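Local coordinates for myosin-I heavy chain (Dictyostelium discoideum, PDB 5EJR), which is an actin-based class VII myosin motor with ATPase activity, involved in the early steps of phagocytosis and in adhesion, at residues K361-L373 and I383-F395. Sequence-based numbering, arbitrary orientation.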
# COMPACT_ATOMS: atom_id res chain seq x y z
N LYS A 361 45.14 -12.83 13.22
CA LYS A 361 44.93 -11.68 14.11
C LYS A 361 43.65 -11.76 14.98
O LYS A 361 43.38 -10.81 15.74
CB LYS A 361 44.96 -10.37 13.30
CG LYS A 361 46.17 -10.20 12.34
CD LYS A 361 47.53 -10.17 13.06
CE LYS A 361 48.66 -10.51 12.12
NZ LYS A 361 49.88 -10.96 12.84
N LEU A 362 42.90 -12.89 14.92
CA LEU A 362 41.64 -13.01 15.66
C LEU A 362 41.76 -13.15 17.18
O LEU A 362 42.34 -14.10 17.69
CB LEU A 362 40.77 -14.14 15.11
CG LEU A 362 39.38 -14.26 15.76
CD1 LEU A 362 38.43 -13.11 15.31
CD2 LEU A 362 38.79 -15.62 15.53
N VAL A 363 41.15 -12.20 17.89
CA VAL A 363 41.03 -12.30 19.34
C VAL A 363 39.52 -12.46 19.57
O VAL A 363 38.76 -11.52 19.33
CB VAL A 363 41.67 -11.11 20.09
CG1 VAL A 363 41.49 -11.26 21.59
CG2 VAL A 363 43.16 -10.99 19.74
N LEU A 364 39.08 -13.67 19.96
CA LEU A 364 37.66 -13.97 20.16
C LEU A 364 37.17 -13.45 21.51
O LEU A 364 37.79 -13.70 22.54
CB LEU A 364 37.45 -15.48 20.02
CG LEU A 364 36.04 -16.03 19.88
CD1 LEU A 364 35.27 -15.36 18.71
CD2 LEU A 364 36.09 -17.54 19.71
N THR A 365 36.08 -12.68 21.50
CA THR A 365 35.53 -12.07 22.73
C THR A 365 34.03 -12.24 22.75
O THR A 365 33.44 -12.65 21.74
CB THR A 365 35.90 -10.55 22.77
OG1 THR A 365 35.20 -9.83 21.75
CG2 THR A 365 37.40 -10.28 22.69
N LYS A 366 33.38 -11.86 23.89
CA LYS A 366 31.94 -11.87 24.05
C LYS A 366 31.35 -10.96 22.99
O LYS A 366 30.37 -11.33 22.36
CB LYS A 366 31.52 -11.34 25.43
CG LYS A 366 31.78 -12.31 26.57
CD LYS A 366 31.45 -11.68 27.92
CE LYS A 366 31.71 -12.64 29.06
NZ LYS A 366 31.17 -12.12 30.35
N GLU A 367 31.99 -9.79 22.77
CA GLU A 367 31.53 -8.78 21.82
C GLU A 367 31.52 -9.32 20.37
O GLU A 367 30.58 -9.04 19.63
CB GLU A 367 32.32 -7.47 21.98
CG GLU A 367 32.15 -6.78 23.34
CD GLU A 367 32.66 -7.47 24.61
OE1 GLU A 367 33.68 -8.20 24.56
OE2 GLU A 367 32.01 -7.27 25.67
N VAL A 368 32.51 -10.15 20.01
CA VAL A 368 32.56 -10.77 18.68
C VAL A 368 31.42 -11.80 18.54
O VAL A 368 30.75 -11.81 17.51
CB VAL A 368 33.97 -11.37 18.37
CG1 VAL A 368 33.97 -12.18 17.07
CG2 VAL A 368 35.03 -10.26 18.30
N VAL A 369 31.18 -12.62 19.59
CA VAL A 369 30.11 -13.64 19.59
C VAL A 369 28.72 -12.99 19.37
O VAL A 369 27.94 -13.50 18.56
CB VAL A 369 30.14 -14.55 20.85
CG1 VAL A 369 28.90 -15.47 20.91
CG2 VAL A 369 31.42 -15.37 20.89
N ARG A 370 28.47 -11.84 20.04
CA ARG A 370 27.22 -11.09 19.90
C ARG A 370 26.99 -10.54 18.47
O ARG A 370 25.88 -10.21 18.14
CB ARG A 370 27.17 -9.92 20.89
CG ARG A 370 27.24 -10.34 22.35
CD ARG A 370 26.16 -11.32 22.77
NE ARG A 370 24.79 -10.80 22.58
CZ ARG A 370 24.18 -9.95 23.39
NH1 ARG A 370 24.82 -9.41 24.42
NH2 ARG A 370 22.93 -9.58 23.15
N GLN A 371 28.04 -10.40 17.66
CA GLN A 371 27.89 -9.90 16.29
C GLN A 371 27.43 -11.01 15.32
O GLN A 371 27.08 -10.72 14.17
CB GLN A 371 29.23 -9.34 15.79
CG GLN A 371 29.75 -8.08 16.55
CD GLN A 371 31.08 -7.65 15.95
OE1 GLN A 371 32.13 -8.31 16.11
NE2 GLN A 371 31.06 -6.59 15.17
N VAL A 372 27.49 -12.27 15.76
CA VAL A 372 27.24 -13.41 14.87
C VAL A 372 26.25 -14.47 15.38
O VAL A 372 25.94 -15.43 14.63
CB VAL A 372 28.57 -14.09 14.44
CG1 VAL A 372 29.46 -13.10 13.69
CG2 VAL A 372 29.31 -14.72 15.64
N LEU A 373 25.73 -14.33 16.61
CA LEU A 373 24.73 -15.30 17.07
C LEU A 373 23.53 -14.52 17.55
O LEU A 373 23.74 -13.57 18.30
CB LEU A 373 25.23 -16.13 18.26
CG LEU A 373 26.10 -17.31 18.06
CD1 LEU A 373 26.36 -17.96 19.42
CD2 LEU A 373 25.47 -18.36 17.06
N ILE A 383 27.75 -17.74 27.32
CA ILE A 383 28.56 -17.16 26.25
C ILE A 383 30.03 -17.66 26.27
O ILE A 383 30.63 -17.86 25.21
CB ILE A 383 28.42 -15.60 26.23
CG1 ILE A 383 29.08 -15.00 24.96
CG2 ILE A 383 28.98 -14.95 27.55
CD1 ILE A 383 28.57 -13.62 24.52
N LYS A 384 30.57 -17.97 27.49
CA LYS A 384 31.91 -18.53 27.65
C LYS A 384 31.99 -19.91 27.01
O LYS A 384 33.02 -20.25 26.45
CB LYS A 384 32.28 -18.63 29.14
CG LYS A 384 32.72 -17.32 29.76
CD LYS A 384 32.89 -17.54 31.27
CE LYS A 384 33.32 -16.31 32.03
NZ LYS A 384 33.49 -16.60 33.48
N VAL A 385 30.89 -20.68 27.05
CA VAL A 385 30.84 -22.01 26.41
C VAL A 385 30.76 -21.80 24.86
O VAL A 385 31.40 -22.52 24.10
CB VAL A 385 29.69 -22.90 26.96
CG1 VAL A 385 29.62 -24.24 26.21
CG2 VAL A 385 29.84 -23.13 28.47
N TRP A 386 30.00 -20.80 24.42
CA TRP A 386 29.92 -20.47 23.00
C TRP A 386 31.29 -20.06 22.45
O TRP A 386 31.68 -20.55 21.40
CB TRP A 386 28.91 -19.35 22.77
CG TRP A 386 27.51 -19.85 22.78
CD1 TRP A 386 26.54 -19.57 23.71
CD2 TRP A 386 26.88 -20.66 21.78
NE1 TRP A 386 25.35 -20.12 23.33
CE2 TRP A 386 25.53 -20.81 22.16
CE3 TRP A 386 27.32 -21.22 20.57
CZ2 TRP A 386 24.62 -21.57 21.40
CZ3 TRP A 386 26.41 -21.95 19.80
CH2 TRP A 386 25.08 -22.11 20.21
N ILE A 387 32.05 -19.23 23.19
CA ILE A 387 33.40 -18.83 22.79
C ILE A 387 34.26 -20.08 22.52
O ILE A 387 34.86 -20.20 21.46
CB ILE A 387 34.04 -17.91 23.87
CG1 ILE A 387 33.39 -16.51 23.81
CG2 ILE A 387 35.57 -17.85 23.67
CD1 ILE A 387 33.75 -15.52 25.08
N SER A 388 34.27 -21.02 23.48
CA SER A 388 34.99 -22.28 23.39
C SER A 388 34.54 -23.14 22.17
O SER A 388 35.38 -23.67 21.45
CB SER A 388 34.81 -23.07 24.68
OG SER A 388 35.68 -24.19 24.65
N MET A 389 33.22 -23.27 21.94
CA MET A 389 32.68 -24.06 20.82
C MET A 389 33.02 -23.41 19.46
O MET A 389 33.35 -24.10 18.51
CB MET A 389 31.17 -24.28 20.97
CG MET A 389 30.81 -25.27 22.05
SD MET A 389 29.04 -25.52 22.16
CE MET A 389 28.81 -26.70 20.80
N ILE A 390 32.92 -22.08 19.39
CA ILE A 390 33.23 -21.31 18.20
C ILE A 390 34.75 -21.39 17.92
O ILE A 390 35.15 -21.64 16.78
CB ILE A 390 32.66 -19.88 18.31
CG1 ILE A 390 31.12 -19.94 18.27
CG2 ILE A 390 33.19 -18.97 17.23
CD1 ILE A 390 30.42 -18.73 18.83
N GLU A 391 35.58 -21.24 18.98
CA GLU A 391 37.03 -21.38 18.84
C GLU A 391 37.38 -22.75 18.20
O GLU A 391 38.20 -22.81 17.28
CB GLU A 391 37.69 -21.17 20.22
CG GLU A 391 39.18 -21.41 20.27
CD GLU A 391 39.67 -21.16 21.68
OE1 GLU A 391 39.42 -22.03 22.53
OE2 GLU A 391 40.12 -20.03 21.97
N SER A 392 36.72 -23.82 18.63
CA SER A 392 36.93 -25.15 18.06
C SER A 392 36.58 -25.24 16.54
O SER A 392 37.33 -25.86 15.78
CB SER A 392 36.20 -26.22 18.87
OG SER A 392 36.81 -26.39 20.13
N GLN A 393 35.48 -24.62 16.11
CA GLN A 393 35.08 -24.64 14.70
C GLN A 393 35.99 -23.81 13.81
O GLN A 393 36.23 -24.18 12.65
CB GLN A 393 33.60 -24.24 14.52
CG GLN A 393 32.66 -25.23 15.24
CD GLN A 393 32.85 -26.66 14.77
OE1 GLN A 393 33.10 -26.94 13.59
NE2 GLN A 393 32.81 -27.59 15.71
N ILE A 394 36.52 -22.69 14.37
CA ILE A 394 37.47 -21.81 13.69
C ILE A 394 38.75 -22.61 13.30
O ILE A 394 39.26 -22.40 12.19
CB ILE A 394 37.73 -20.50 14.49
CG1 ILE A 394 36.46 -19.59 14.42
CG2 ILE A 394 38.98 -19.75 13.97
CD1 ILE A 394 36.47 -18.35 15.29
N PHE A 395 39.20 -23.56 14.17
CA PHE A 395 40.33 -24.47 13.88
C PHE A 395 40.07 -25.33 12.62
O PHE A 395 41.03 -25.75 11.97
CB PHE A 395 40.55 -25.45 15.04
CG PHE A 395 41.06 -24.86 16.34
CD1 PHE A 395 42.06 -23.89 16.34
CD2 PHE A 395 40.59 -25.32 17.56
CE1 PHE A 395 42.53 -23.36 17.54
CE2 PHE A 395 41.05 -24.77 18.76
CZ PHE A 395 42.01 -23.80 18.74
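V369 is the knob of this contact, set into a hole made by I383, W386, I387 and I390 on helix 383-394. Its CG2 branch meets I387 CG1 at 3.7 Å and also touches I390, while CG1 faces I383 and the CB of W386. In I383, with CG1 anti to the backbone N (chi1 -171°), CD1 reaches K366 O at 3.6 Å and R370 CD at 3.8 Å, and CG2 lies against the extended chain of K366. An alanine here would probably open a gap beside V369 and take away the branch, CD1, that K366 and R370 pack on. Four residues beyond V369, L373 lays CD1 over a face of the W386 indole in a CH-pi contact, 3.8 Å from the centroid of the six-membered ring and 21° off its normal. Before the helix, L364 CD2 sits on the backbone of the long helix, 3.4 Å from I387 O, and L362 CD2 meets I394 CD1 tip to tip at 3.6 Å.

Several bonds position these groups. T365 OG1 accepts from V368 N, capping the start of helix 366-370, W386 NE1 is hydrogen-bonded to L378 O, and R370 NH2 forms a salt bridge with D375 OD1. No hydrogen bond joins the two segments; the helices cross at 78° and meet through largely apolar side chains. Both segments belong to the helical central (F2) lobe of the FERM domain in the myosin's MyTH4-FERM tail.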